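Local coordinates for glutamate ABC superfamily ATP binding cassette transporter, binding protein (Enterococcus faecium DO, PDB 5EYF) that binds glutamate in the cleft between its two lobes and probably delivers it to an ABC transporter for uptake into the cell, at residues B[42-47]-B[232-237]; B[50-55]-B[223-228]; B[157-162]-B[169-174]; B[161-166]-B[186-191]. All coordinates share one frame; numbering follows the deposited sequence.

Contact 1 (B[42-47]-B[232-237]); sequences DVDIAK and YQKWFP
Asp-44 and two successive residues, Lys-234 and Trp-235, show how a single carboxylate oxygen can join two helices. OD2 of Asp-44 accepts from both: Lys-234 NZ lies 2.7 Å from it in a salt bridge, and Trp-235 NE1 lies 2.8 Å from it in a nearly straight hydrogen bond, with an N-H...O angle of 168°. The two donors use different sides of the oxygen. The ammonium takes the syn lone pair, whereas the indole N-H comes from above the carboxylate plane, 50° out of it. Seen from the indole, OD2 sits at the ring edge, almost exactly in the ring plane, and the carboxylate is turned well away from that plane. In Lys-234, CG is anti to the backbone N and the rest of the chain is extended; CG lies over one face of the Trp-235 ring, toward its rim.

In the type II periplasmic-binding-protein fold, the chain returns late to the lobe in which it began; here helix 227-235 is fastened to helix 41-54 on the surface. Beneath the polar group, Ile-45 packs on Tyr-228 and Ile-231, and Trp-235 also touches Phe-41. One residue before Asp-44, Val-43 packs against Phe-62 of strand 59-64. Asp-42 turns inward instead, its carboxylate accepting from the backbone N of Thr-85, a residue of the glutamate site.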
loop_
_atom_site.group_PDB
_atom_site.type_symbol
_atom_site.label_atom_id
_atom_site.label_comp_id
_atom_site.label_asym_id
_atom_site.label_seq_id
_atom_site.Cartn_x
_atom_site.Cartn_y
_atom_site.Cartn_z
ATOM N N ASP B 42 -16.520 1.331 4.252
ATOM C CA ASP B 42 -16.164 1.675 5.632
ATOM C C ASP B 42 -17.303 1.328 6.588
ATOM O O ASP B 42 -17.065 0.818 7.688
ATOM C CB ASP B 42 -15.862 3.175 5.781
ATOM C CG ASP B 42 -14.503 3.589 5.259
ATOM O OD1 ASP B 42 -13.592 2.732 5.095
ATOM O OD2 ASP B 42 -14.361 4.833 5.039
ATOM N N VAL B 43 -18.548 1.641 6.192
ATOM C CA VAL B 43 -19.720 1.301 6.999
ATOM C C VAL B 43 -19.804 -0.211 7.217
ATOM O O VAL B 43 -20.072 -0.683 8.335
ATOM C CB VAL B 43 -20.994 1.847 6.331
ATOM C CG1 VAL B 43 -22.255 1.314 7.040
ATOM C CG2 VAL B 43 -20.977 3.362 6.352
ATOM N N ASP B 44 -19.598 -0.994 6.157
ATOM C CA ASP B 44 -19.732 -2.450 6.307
ATOM C C ASP B 44 -18.619 -3.047 7.160
ATOM O O ASP B 44 -18.846 -3.996 7.930
ATOM C CB ASP B 44 -19.771 -3.126 4.937
ATOM C CG ASP B 44 -21.134 -2.984 4.256
ATOM O OD1 ASP B 44 -22.078 -2.423 4.874
ATOM O OD2 ASP B 44 -21.263 -3.438 3.103
ATOM N N ILE B 45 -17.398 -2.547 6.997
ATOM C CA ILE B 45 -16.308 -2.971 7.871
ATOM C C ILE B 45 -16.640 -2.643 9.328
ATOM O O ILE B 45 -16.415 -3.458 10.235
ATOM C CB ILE B 45 -14.976 -2.330 7.413
ATOM C CG1 ILE B 45 -14.513 -2.884 6.018
ATOM C CG2 ILE B 45 -13.885 -2.547 8.426
ATOM C CD1 ILE B 45 -14.006 -4.328 6.060
ATOM N N ALA B 46 -17.151 -1.425 9.588
ATOM C CA ALA B 46 -17.535 -1.046 10.952
ATOM C C ALA B 46 -18.562 -2.007 11.538
ATOM O O ALA B 46 -18.451 -2.420 12.698
ATOM C CB ALA B 46 -18.109 0.369 10.945
ATOM N N LYS B 47 -19.600 -2.331 10.765
ATOM C CA LYS B 47 -20.627 -3.250 11.268
ATOM C C LYS B 47 -20.028 -4.618 11.576
ATOM O O LYS B 47 -20.334 -5.220 12.616
ATOM C CB LYS B 47 -21.765 -3.370 10.256
ATOM C CG LYS B 47 -22.559 -2.086 10.078
ATOM C CD LYS B 47 -23.580 -2.235 8.991
ATOM C CE LYS B 47 -24.473 -1.031 8.937
ATOM N NZ LYS B 47 -25.668 -1.282 8.070
ATOM N N TYR B 232 -15.071 -6.695 0.803
ATOM C CA TYR B 232 -14.274 -6.114 -0.274
ATOM C C TYR B 232 -14.904 -6.406 -1.640
ATOM O O TYR B 232 -15.028 -5.506 -2.481
ATOM C CB TYR B 232 -12.832 -6.630 -0.208
ATOM C CG TYR B 232 -11.967 -5.859 -1.184
ATOM C CD1 TYR B 232 -11.323 -4.683 -0.798
ATOM C CD2 TYR B 232 -11.868 -6.261 -2.510
ATOM C CE1 TYR B 232 -10.579 -3.950 -1.706
ATOM C CE2 TYR B 232 -11.135 -5.527 -3.431
ATOM C CZ TYR B 232 -10.498 -4.374 -3.025
ATOM O OH TYR B 232 -9.785 -3.652 -3.947
ATOM N N GLN B 233 -15.321 -7.662 -1.861
ATOM C CA GLN B 233 -15.913 -8.068 -3.136
ATOM C C GLN B 233 -17.237 -7.365 -3.412
ATOM O O GLN B 233 -17.599 -7.166 -4.577
ATOM C CB GLN B 233 -16.110 -9.584 -3.150
ATOM C CG GLN B 233 -14.797 -10.333 -3.166
ATOM C CD GLN B 233 -14.904 -11.813 -2.825
ATOM O OE1 GLN B 233 -13.971 -12.405 -2.235
ATOM N NE2 GLN B 233 -16.011 -12.433 -3.234
ATOM N N LYS B 234 -17.977 -6.999 -2.362
ATOM C CA LYS B 234 -19.240 -6.284 -2.528
ATOM C C LYS B 234 -19.026 -4.894 -3.112
ATOM O O LYS B 234 -19.785 -4.458 -3.991
ATOM C CB LYS B 234 -19.951 -6.187 -1.174
ATOM C CG LYS B 234 -21.235 -5.326 -1.184
ATOM C CD LYS B 234 -21.875 -5.279 0.204
ATOM C CE LYS B 234 -22.913 -4.186 0.312
ATOM N NZ LYS B 234 -23.455 -4.062 1.697
ATOM N N TRP B 235 -17.994 -4.190 -2.648
ATOM C CA TRP B 235 -17.784 -2.787 -3.001
ATOM C C TRP B 235 -16.796 -2.570 -4.144
ATOM O O TRP B 235 -16.940 -1.591 -4.880
ATOM C CB TRP B 235 -17.332 -1.991 -1.758
ATOM C CG TRP B 235 -18.488 -1.921 -0.784
ATOM C CD1 TRP B 235 -18.693 -2.705 0.329
ATOM C CD2 TRP B 235 -19.649 -1.109 -0.919
ATOM N NE1 TRP B 235 -19.897 -2.388 0.913
ATOM C CE2 TRP B 235 -20.497 -1.406 0.172
ATOM C CE3 TRP B 235 -20.040 -0.126 -1.833
ATOM C CZ2 TRP B 235 -21.731 -0.770 0.362
ATOM C CZ3 TRP B 235 -21.247 0.507 -1.638
ATOM C CH2 TRP B 235 -22.086 0.176 -0.553
ATOM N N PHE B 236 -15.821 -3.461 -4.328
ATOM C CA PHE B 236 -14.767 -3.290 -5.333
ATOM C C PHE B 236 -14.617 -4.538 -6.195
ATOM O O PHE B 236 -13.516 -5.085 -6.339
ATOM C CB PHE B 236 -13.454 -2.939 -4.639
ATOM C CG PHE B 236 -13.588 -1.789 -3.738
ATOM C CD1 PHE B 236 -13.747 -0.520 -4.265
ATOM C CD2 PHE B 236 -13.657 -1.962 -2.362
ATOM C CE1 PHE B 236 -13.930 0.551 -3.444
ATOM C CE2 PHE B 236 -13.868 -0.872 -1.535
ATOM C CZ PHE B 236 -13.984 0.384 -2.077
ATOM N N PRO B 237 -15.700 -4.985 -6.835
ATOM C CA PRO B 237 -15.642 -6.270 -7.546
ATOM C C PRO B 237 -14.679 -6.284 -8.722
ATOM O O PRO B 237 -14.181 -7.358 -9.083
ATOM C CB PRO B 237 -17.089 -6.476 -8.006
ATOM C CG PRO B 237 -17.675 -5.087 -8.096
ATOM C CD PRO B 237 -17.034 -4.348 -6.955
#

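Contact 2 (B[50-55]-B[223-228]); sequences TKKILG and HADGTY
Lys-52 and Asp-225 reach for each other from opposite directions, and the aspartate that receives the lysine also forms an Asx turn at the junction of helices 209-225 and 227-235. The two segments stay well apart, with 10.5 Å between Lys-52 CA and Thr-227 CA as their nearest alpha carbons, and the gap is spanned mainly by the lysine chain. The lysine bends at its second torsion (chi2 -57°) and then runs straight, bringing NZ to 2.8 Å from Asp-225 OD2. This salt bridge uses the syn lone pair of OD2, on the side of the other carboxylate oxygen.

That division of labour leaves OD1 to the aspartate's own turn. With CG placed between the backbone N and the carbonyl carbon (chi1 66°), the carboxylate folds back toward the chain that follows. One carboxylate therefore serves two structures, its OD2 facing helix 41-54 and its OD1 bound to the first turn of helix 227-235. Gly-226, at the N-cap position between the two helices, takes a positive phi that lets the chain change direction.

The Lys-52 side chain also touches Ala-218, Glu-221 and Met-222 of helix 209-225, and Thr-227 touches Ala-48 of helix 41-54. Two donors of Thr-227 grip OD1 from the same face of the carboxylate plane: the backbone N at 3.0 Å, nearly in line with the C-O bond, and the hydroxyl OG1 at 2.7 Å, from 38° above the plane.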
loop_
_atom_site.group_PDB
_atom_site.type_symbol
_atom_site.label_atom_id
_atom_site.label_comp_id
_atom_site.label_asym_id
_atom_site.label_seq_id
_atom_site.Cartn_x
_atom_site.Cartn_y
_atom_site.Cartn_z
ATOM N N THR B 50 -17.958 -4.498 14.773
ATOM C CA THR B 50 -18.817 -4.421 15.939
ATOM C C THR B 50 -19.385 -5.786 16.305
ATOM O O THR B 50 -19.457 -6.142 17.492
ATOM C CB THR B 50 -19.941 -3.427 15.674
ATOM O OG1 THR B 50 -19.359 -2.166 15.321
ATOM C CG2 THR B 50 -20.739 -3.223 16.969
ATOM N N LYS B 51 -19.756 -6.584 15.306
ATOM C CA LYS B 51 -20.271 -7.916 15.634
ATOM C C LYS B 51 -19.178 -8.833 16.192
ATOM O O LYS B 51 -19.462 -9.691 17.045
ATOM C CB LYS B 51 -20.929 -8.543 14.401
ATOM C CG LYS B 51 -22.184 -7.805 13.909
ATOM C CD LYS B 51 -23.259 -7.698 14.996
ATOM C CE LYS B 51 -24.605 -7.263 14.395
ATOM N NZ LYS B 51 -25.641 -6.897 15.421
ATOM N N LYS B 52 -17.938 -8.693 15.722
ATOM C CA LYS B 52 -16.848 -9.464 16.318
ATOM C C LYS B 52 -16.607 -9.051 17.768
ATOM O O LYS B 52 -16.375 -9.905 18.634
ATOM C CB LYS B 52 -15.555 -9.289 15.506
ATOM C CG LYS B 52 -15.587 -9.844 14.079
ATOM C CD LYS B 52 -15.937 -11.319 14.034
ATOM C CE LYS B 52 -15.612 -11.890 12.664
ATOM N NZ LYS B 52 -16.179 -13.280 12.592
ATOM N N ILE B 53 -16.624 -7.746 18.054
ATOM C CA ILE B 53 -16.257 -7.291 19.389
ATOM C C ILE B 53 -17.367 -7.596 20.380
ATOM O O ILE B 53 -17.127 -8.150 21.466
ATOM C CB ILE B 53 -15.918 -5.786 19.368
ATOM C CG1 ILE B 53 -14.719 -5.536 18.462
ATOM C CG2 ILE B 53 -15.702 -5.231 20.809
ATOM C CD1 ILE B 53 -14.306 -4.054 18.396
ATOM N N LEU B 54 -18.598 -7.231 20.026
ATOM C CA LEU B 54 -19.725 -7.302 20.938
ATOM C C LEU B 54 -20.556 -8.557 20.768
ATOM O O LEU B 54 -21.389 -8.850 21.633
ATOM C CB LEU B 54 -20.629 -6.085 20.732
ATOM C CG LEU B 54 -19.973 -4.722 20.949
ATOM C CD1 LEU B 54 -21.009 -3.597 20.786
ATOM C CD2 LEU B 54 -19.293 -4.659 22.335
ATOM N N GLY B 55 -20.377 -9.284 19.683
ATOM C CA GLY B 55 -21.210 -10.438 19.427
ATOM C C GLY B 55 -22.430 -10.091 18.604
ATOM O O GLY B 55 -22.629 -8.957 18.149
ATOM N N HIS B 223 -10.330 -11.320 8.462
ATOM C CA HIS B 223 -9.418 -11.829 7.443
ATOM C C HIS B 223 -9.317 -13.343 7.487
ATOM O O HIS B 223 -9.174 -13.983 6.438
ATOM C CB HIS B 223 -8.041 -11.223 7.624
ATOM C CG HIS B 223 -7.952 -9.813 7.178
ATOM N ND1 HIS B 223 -7.920 -9.456 5.845
ATOM C CD2 HIS B 223 -7.850 -8.664 7.885
ATOM C CE1 HIS B 223 -7.811 -8.144 5.754
ATOM N NE2 HIS B 223 -7.768 -7.640 6.975
ATOM N N ALA B 224 -9.405 -13.935 8.680
ATOM C CA ALA B 224 -9.235 -15.374 8.748
ATOM C C ALA B 224 -10.457 -16.101 8.214
ATOM O O ALA B 224 -10.322 -17.191 7.655
ATOM C CB ALA B 224 -8.920 -15.801 10.179
ATOM N N ASP B 225 -11.652 -15.540 8.353
ATOM C CA ASP B 225 -12.845 -16.292 7.994
ATOM C C ASP B 225 -13.515 -15.802 6.722
ATOM O O ASP B 225 -14.569 -16.322 6.354
ATOM C CB ASP B 225 -13.841 -16.352 9.157
ATOM C CG ASP B 225 -14.446 -14.997 9.526
ATOM O OD1 ASP B 225 -14.366 -14.051 8.722
ATOM O OD2 ASP B 225 -15.038 -14.900 10.627
ATOM N N GLY B 226 -12.906 -14.864 6.006
ATOM C CA GLY B 226 -13.443 -14.451 4.734
ATOM C C GLY B 226 -14.461 -13.339 4.799
ATOM O O GLY B 226 -14.994 -12.948 3.745
ATOM N N THR B 227 -14.780 -12.844 5.998
ATOM C CA THR B 227 -15.705 -11.728 6.115
ATOM C C THR B 227 -15.143 -10.491 5.447
ATOM O O THR B 227 -15.860 -9.775 4.737
ATOM C CB THR B 227 -15.984 -11.430 7.588
ATOM O OG1 THR B 227 -16.560 -12.592 8.227
ATOM C CG2 THR B 227 -16.933 -10.214 7.724
ATOM N N TYR B 228 -13.858 -10.213 5.675
ATOM C CA TYR B 228 -13.229 -9.084 4.997
ATOM C C TYR B 228 -13.347 -9.230 3.485
ATOM O O TYR B 228 -13.751 -8.287 2.776
ATOM C CB TYR B 228 -11.763 -8.967 5.415
ATOM C CG TYR B 228 -11.034 -7.887 4.658
ATOM C CD1 TYR B 228 -11.007 -6.595 5.143
ATOM C CD2 TYR B 228 -10.385 -8.159 3.440
ATOM C CE1 TYR B 228 -10.357 -5.565 4.442
ATOM C CE2 TYR B 228 -9.733 -7.170 2.743
ATOM C CZ TYR B 228 -9.717 -5.876 3.240
ATOM O OH TYR B 228 -9.049 -4.929 2.502
#

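Contact 3 (B[157-162]-B[169-174]); sequences AEAFTA and DAMTTD. With GLU (glutamic acid), chain E.
Strand 170-172 lies under helix 156-164, and Met-171, present as selenomethionine, makes the contact with Ala-159 and Phe-160 above it. Just before the strand, Asp-169 turns from the helix and is held by its carboxylate, which accepts from the backbone N of Thr-128.

Met-171 points up at the helix. Its chain is extended throughout, with CG anti to the backbone N (chi1 171°) and the later torsions also near 180°, so it rises as a straight rod whose last two atoms do the touching. The terminal CE meets CB of Ala-159 at 3.8 Å. The selenium lies lower, 3.8 Å from the backbone N of Phe-160 and 4.0 Å from CB of Phe-160, and sits at the edge of that residue's ring, near its plane. The small side chain of Ala-159 is consistent with the close approach of the helix, with 6.9 Å between Ala-159 CA and Met-171 CA.

At Thr-173 the chain turns a corner out of the strand, carrying it to Asp-174 at the ligand. There OD2 accepts from the amino N of the bound glutamate at 2.6 Å. Tyr-200 OH is hydrogen-bonded to the same oxygen, and the ligand's other partners include Ser-67, Arg-70 and Arg-92.

Helix 156-164 forms the beta-alpha-beta crossover of the alpha/beta lobe that links strand 149-153 to strand 170-172, both parallel to strand 128-132 between them; 103-112 flanks 170-172 on its other side, antiparallel, and Ile-181 of helix 175-182 touches both Met-171 and Phe-160.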
loop_
_atom_site.group_PDB
_atom_site.type_symbol
_atom_site.label_atom_id
_atom_site.label_comp_id
_atom_site.label_asym_id
_atom_site.label_seq_id
_atom_site.Cartn_x
_atom_site.Cartn_y
_atom_site.Cartn_z
ATOM N N ALA B 157 -17.911 17.163 -3.691
ATOM C CA ALA B 157 -18.937 17.603 -4.629
ATOM C C ALA B 157 -18.563 18.936 -5.250
ATOM O O ALA B 157 -18.677 19.121 -6.469
ATOM C CB ALA B 157 -20.290 17.695 -3.921
ATOM N N GLU B 158 -18.097 19.878 -4.422
ATOM C CA GLU B 158 -17.698 21.197 -4.913
ATOM C C GLU B 158 -16.476 21.088 -5.812
ATOM O O GLU B 158 -16.384 21.760 -6.850
ATOM C CB GLU B 158 -17.378 22.106 -3.730
ATOM C CG GLU B 158 -18.293 23.246 -3.489
ATOM C CD GLU B 158 -17.515 24.508 -3.163
ATOM O OE1 GLU B 158 -16.632 24.456 -2.275
ATOM O OE2 GLU B 158 -17.760 25.540 -3.825
ATOM N N ALA B 159 -15.513 20.247 -5.413
ATOM C CA ALA B 159 -14.327 20.032 -6.226
ATOM C C ALA B 159 -14.698 19.456 -7.580
ATOM O O ALA B 159 -14.140 19.853 -8.607
ATOM C CB ALA B 159 -13.363 19.091 -5.487
ATOM N N PHE B 160 -15.654 18.530 -7.612
ATOM C CA PHE B 160 -16.019 17.931 -8.891
ATOM C C PHE B 160 -16.813 18.890 -9.782
ATOM O O PHE B 160 -16.603 18.916 -10.999
ATOM C CB PHE B 160 -16.784 16.631 -8.666
ATOM C CG PHE B 160 -17.142 15.947 -9.930
ATOM C CD1 PHE B 160 -16.140 15.590 -10.824
ATOM C CD2 PHE B 160 -18.465 15.681 -10.256
ATOM C CE1 PHE B 160 -16.431 14.975 -12.006
ATOM C CE2 PHE B 160 -18.765 15.050 -11.449
ATOM C CZ PHE B 160 -17.746 14.701 -12.321
ATOM N N THR B 161 -17.739 19.681 -9.218
ATOM C CA THR B 161 -18.400 20.640 -10.098
ATOM C C THR B 161 -17.416 21.690 -10.605
ATOM O O THR B 161 -17.544 22.141 -11.744
ATOM C CB THR B 161 -19.614 21.290 -9.419
ATOM O OG1 THR B 161 -19.226 21.881 -8.178
ATOM C CG2 THR B 161 -20.719 20.248 -9.168
ATOM N N ALA B 162 -16.401 22.050 -9.807
ATOM C CA ALA B 162 -15.378 22.964 -10.298
ATOM C C ALA B 162 -14.614 22.338 -11.456
ATOM O O ALA B 162 -14.296 23.020 -12.439
ATOM C CB ALA B 162 -14.428 23.368 -9.177
ATOM N N ASP B 169 -8.047 22.122 -13.888
ATOM C CA ASP B 169 -7.678 21.227 -14.967
ATOM C C ASP B 169 -7.699 19.767 -14.543
ATOM O O ASP B 169 -7.799 18.887 -15.407
ATOM C CB ASP B 169 -6.271 21.571 -15.486
ATOM C CG ASP B 169 -6.139 23.011 -15.964
ATOM O OD1 ASP B 169 -6.649 23.337 -17.056
ATOM O OD2 ASP B 169 -5.513 23.825 -15.255
ATOM N N ALA B 170 -7.613 19.498 -13.239
ATOM C CA ALA B 170 -7.577 18.140 -12.715
ATOM C C ALA B 170 -8.075 18.172 -11.286
ATOM O O ALA B 170 -7.932 19.184 -10.598
ATOM C CB ALA B 170 -6.154 17.536 -12.756
HETATM N N MSE B 171 -8.723 17.086 -10.871
HETATM C CA MSE B 171 -9.117 16.923 -9.482
HETATM C C MSE B 171 -8.263 15.823 -8.872
HETATM O O MSE B 171 -7.969 14.840 -9.542
HETATM C CB MSE B 171 -10.610 16.593 -9.368
HETATM C CG MSE B 171 -11.037 16.191 -7.978
HETATM SE SE MSE B 171 -12.951 15.900 -7.983
HETATM C CE MSE B 171 -13.063 15.340 -6.083
ATOM N N THR B 172 -7.885 15.987 -7.610
ATOM C CA THR B 172 -7.076 14.979 -6.936
ATOM C C THR B 172 -7.646 14.602 -5.575
ATOM O O THR B 172 -8.159 15.452 -4.835
ATOM C CB THR B 172 -5.613 15.462 -6.818
ATOM O OG1 THR B 172 -4.799 14.352 -6.421
ATOM C CG2 THR B 172 -5.434 16.593 -5.817
ATOM N N THR B 173 -7.601 13.295 -5.292
ATOM C CA THR B 173 -7.830 12.705 -3.979
ATOM C C THR B 173 -7.530 11.227 -4.193
ATOM O O THR B 173 -6.860 10.884 -5.179
ATOM C CB THR B 173 -9.245 12.975 -3.411
ATOM O OG1 THR B 173 -9.382 12.348 -2.121
ATOM C CG2 THR B 173 -10.361 12.444 -4.314
ATOM N N ASP B 174 -7.954 10.359 -3.288
ATOM C CA ASP B 174 -7.547 8.968 -3.393
ATOM C C ASP B 174 -8.199 8.326 -4.610
ATOM O O ASP B 174 -9.357 8.605 -4.931
ATOM C CB ASP B 174 -7.948 8.186 -2.147
ATOM C CG ASP B 174 -7.261 8.662 -0.868
ATOM O OD1 ASP B 174 -6.255 9.406 -0.959
ATOM O OD2 ASP B 174 -7.764 8.288 0.250
HETATM N N GLU E . -7.062 9.249 2.555
HETATM C CA GLU E . -6.677 10.667 2.484
HETATM C C GLU E . -6.544 11.253 3.883
HETATM O O GLU E . -6.782 10.569 4.888
HETATM C CB GLU E . -7.677 11.490 1.647
HETATM C CG GLU E . -9.149 11.234 1.968
HETATM C CD GLU E . -9.622 11.829 3.292
HETATM O OE1 GLU E . -10.558 11.263 3.867
HETATM O OE2 GLU E . -9.133 12.899 3.723
HETATM O OXT GLU E . -6.172 12.432 4.045
#

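Contact 4 (B[161-166]-B[186-191]); sequences TALQSG and PEYELV
Apolar packing joins Tyr-188 to Leu-163, whose CD2 lies 3.8 Å from CD1 of the ring. Leu-163 holds CG anti to its backbone N (chi1 -178°), which carries CD2 to the ring. The two side chains slide past each other in opposite directions, the leucine branch meeting the ring obliquely. Phe-160, one turn before Gln-164, meets the Tyr-188 ring edge-to-face.

The phenol oxygen makes van der Waals contact with Gln-164, which crosses the tyrosine at about a right angle: Tyr-188 OH is 3.5 Å from Gln-164 CG and 3.2 Å from Gln-164 CA, close beside the helix backbone.

The polar link is a single water, and a tentative one, since Gln-164 has a second conformer. In the conformer described here the water accepts from Gln-164 NE2 at 3.1 Å; it is hydrogen-bonded to Tyr-188 OH at 3.2 Å, in the ring plane.

Within the helix end, Thr-161 O accepts from both the backbone N and the hydroxyl of Ser-165. Gly-166, with positive phi, is the C-prime residue of a Schellman motif, with Gln-167 N bonded to Ala-162 O and Gly-166 N to Leu-163 O. Helix 156-164 thus terminates over the sheet where strand 188-191 pairs antiparallel with 103-112, a helix-on-sheet layer of the alpha/beta lobe.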
loop_
_atom_site.group_PDB
_atom_site.type_symbol
_atom_site.label_atom_id
_atom_site.label_comp_id
_atom_site.label_asym_id
_atom_site.label_seq_id
_atom_site.Cartn_x
_atom_site.Cartn_y
_atom_site.Cartn_z
ATOM N N THR B 161 -17.739 19.681 -9.218
ATOM C CA THR B 161 -18.400 20.640 -10.098
ATOM C C THR B 161 -17.416 21.690 -10.605
ATOM O O THR B 161 -17.544 22.141 -11.744
ATOM C CB THR B 161 -19.614 21.290 -9.419
ATOM O OG1 THR B 161 -19.226 21.881 -8.178
ATOM C CG2 THR B 161 -20.719 20.248 -9.168
ATOM N N ALA B 162 -16.401 22.050 -9.807
ATOM C CA ALA B 162 -15.378 22.964 -10.298
ATOM C C ALA B 162 -14.614 22.338 -11.456
ATOM O O ALA B 162 -14.296 23.020 -12.439
ATOM C CB ALA B 162 -14.428 23.368 -9.177
ATOM N N LEU B 163 -14.341 21.034 -11.377
ATOM C CA LEU B 163 -13.709 20.352 -12.504
ATOM C C LEU B 163 -14.623 20.387 -13.723
ATOM O O LEU B 163 -14.179 20.684 -14.843
ATOM C CB LEU B 163 -13.369 18.901 -12.125
ATOM C CG LEU B 163 -12.660 18.124 -13.231
ATOM C CD1 LEU B 163 -11.259 18.686 -13.486
ATOM C CD2 LEU B 163 -12.553 16.632 -12.861
ATOM N N GLN B 164 -15.920 20.123 -13.509
ATOM C CA GLN B 164 -16.870 20.030 -14.613
ATOM C C GLN B 164 -16.990 21.355 -15.357
ATOM O O GLN B 164 -17.150 21.367 -16.583
ATOM C CB GLN B 164 -18.247 19.583 -14.096
ATOM C CG GLN B 164 -18.374 18.077 -13.699
ATOM C CD GLN B 164 -19.806 17.735 -13.263
ATOM O OE1 GLN B 164 -20.299 18.246 -12.251
ATOM N NE2 GLN B 164 -20.486 16.901 -14.041
ATOM N N SER B 165 -16.909 22.478 -14.641
ATOM C CA SER B 165 -17.034 23.813 -15.224
ATOM C C SER B 165 -15.681 24.454 -15.523
ATOM O O SER B 165 -15.612 25.665 -15.781
ATOM C CB SER B 165 -17.871 24.716 -14.303
ATOM O OG SER B 165 -17.307 24.760 -13.008
ATOM N N GLY B 166 -14.603 23.663 -15.509
ATOM C CA GLY B 166 -13.346 24.144 -16.042
ATOM C C GLY B 166 -12.608 25.082 -15.136
ATOM O O GLY B 166 -11.702 25.791 -15.594
ATOM N N PRO B 186 -19.248 9.711 -16.796
ATOM C CA PRO B 186 -18.430 9.047 -17.827
ATOM C C PRO B 186 -17.583 9.981 -18.693
ATOM O O PRO B 186 -16.738 9.480 -19.443
ATOM C CB PRO B 186 -19.475 8.308 -18.674
ATOM C CG PRO B 186 -20.764 9.012 -18.404
ATOM C CD PRO B 186 -20.688 9.467 -16.983
ATOM N N GLU B 187 -17.768 11.297 -18.629
ATOM C CA GLU B 187 -16.903 12.196 -19.383
ATOM C C GLU B 187 -15.522 12.346 -18.758
ATOM O O GLU B 187 -14.675 13.040 -19.337
ATOM C CB GLU B 187 -17.543 13.582 -19.502
ATOM C CG GLU B 187 -18.688 13.684 -20.480
ATOM C CD GLU B 187 -19.166 15.114 -20.626
ATOM O OE1 GLU B 187 -20.373 15.364 -20.426
ATOM O OE2 GLU B 187 -18.321 15.990 -20.926
ATOM N N TYR B 188 -15.294 11.740 -17.592
ATOM C CA TYR B 188 -14.085 11.933 -16.800
ATOM C C TYR B 188 -13.432 10.588 -16.525
ATOM O O TYR B 188 -14.112 9.564 -16.442
ATOM C CB TYR B 188 -14.411 12.646 -15.490
ATOM C CG TYR B 188 -15.006 13.989 -15.782
ATOM C CD1 TYR B 188 -14.199 15.110 -15.871
ATOM C CD2 TYR B 188 -16.365 14.134 -16.027
ATOM C CE1 TYR B 188 -14.716 16.330 -16.172
ATOM C CE2 TYR B 188 -16.886 15.347 -16.343
ATOM C CZ TYR B 188 -16.052 16.444 -16.415
ATOM O OH TYR B 188 -16.572 17.664 -16.724
ATOM N N GLU B 189 -12.105 10.597 -16.386
ATOM C CA GLU B 189 -11.383 9.353 -16.144
ATOM C C GLU B 189 -10.196 9.617 -15.231
ATOM O O GLU B 189 -9.655 10.734 -15.171
ATOM C CB GLU B 189 -10.912 8.697 -17.459
ATOM C CG GLU B 189 -9.885 9.493 -18.257
ATOM C CD GLU B 189 -9.558 8.850 -19.605
ATOM O OE1 GLU B 189 -9.980 7.699 -19.823
ATOM O OE2 GLU B 189 -8.890 9.491 -20.451
ATOM N N LEU B 190 -9.774 8.561 -14.536
ATOM C CA LEU B 190 -8.498 8.593 -13.823
ATOM C C LEU B 190 -7.356 8.467 -14.824
ATOM O O LEU B 190 -7.462 7.742 -15.821
ATOM C CB LEU B 190 -8.402 7.463 -12.775
ATOM C CG LEU B 190 -9.122 7.612 -11.426
ATOM C CD1 LEU B 190 -10.637 7.520 -11.633
ATOM C CD2 LEU B 190 -8.678 6.552 -10.440
ATOM N N VAL B 191 -6.281 9.217 -14.592
ATOM C CA VAL B 191 -5.119 9.173 -15.474
ATOM C C VAL B 191 -3.868 9.115 -14.623
ATOM O O VAL B 191 -3.775 9.779 -13.579
ATOM C CB VAL B 191 -5.034 10.384 -16.441
ATOM C CG1 VAL B 191 -6.226 10.421 -17.386
ATOM C CG2 VAL B 191 -4.919 11.712 -15.688
HETATM O O HOH W 1 -19.685 16.958 -17.021
#

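In the fold
From the N terminus, helix 41-54 supplies the first half of both contact 1 and contact 2. Contact 1 closes the longest loop, to the end of helix 227-235; contact 2 is nested inside it, and the two touch. Together they bring the C-terminal helices back to the first lobe. The enclosed chain completes the first lobe and builds the other, where contacts 3 and 4 start from the same helix, 156-164, and share Thr-161 and Ala-162. Contact 3 closes a short loop of six residues to strand 170-172, contact 4 a longer one to strand 188-191 of the same sheet. The centres of contacts 2 and 4 are about 38 Å apart, on opposite sides of the chain's centre.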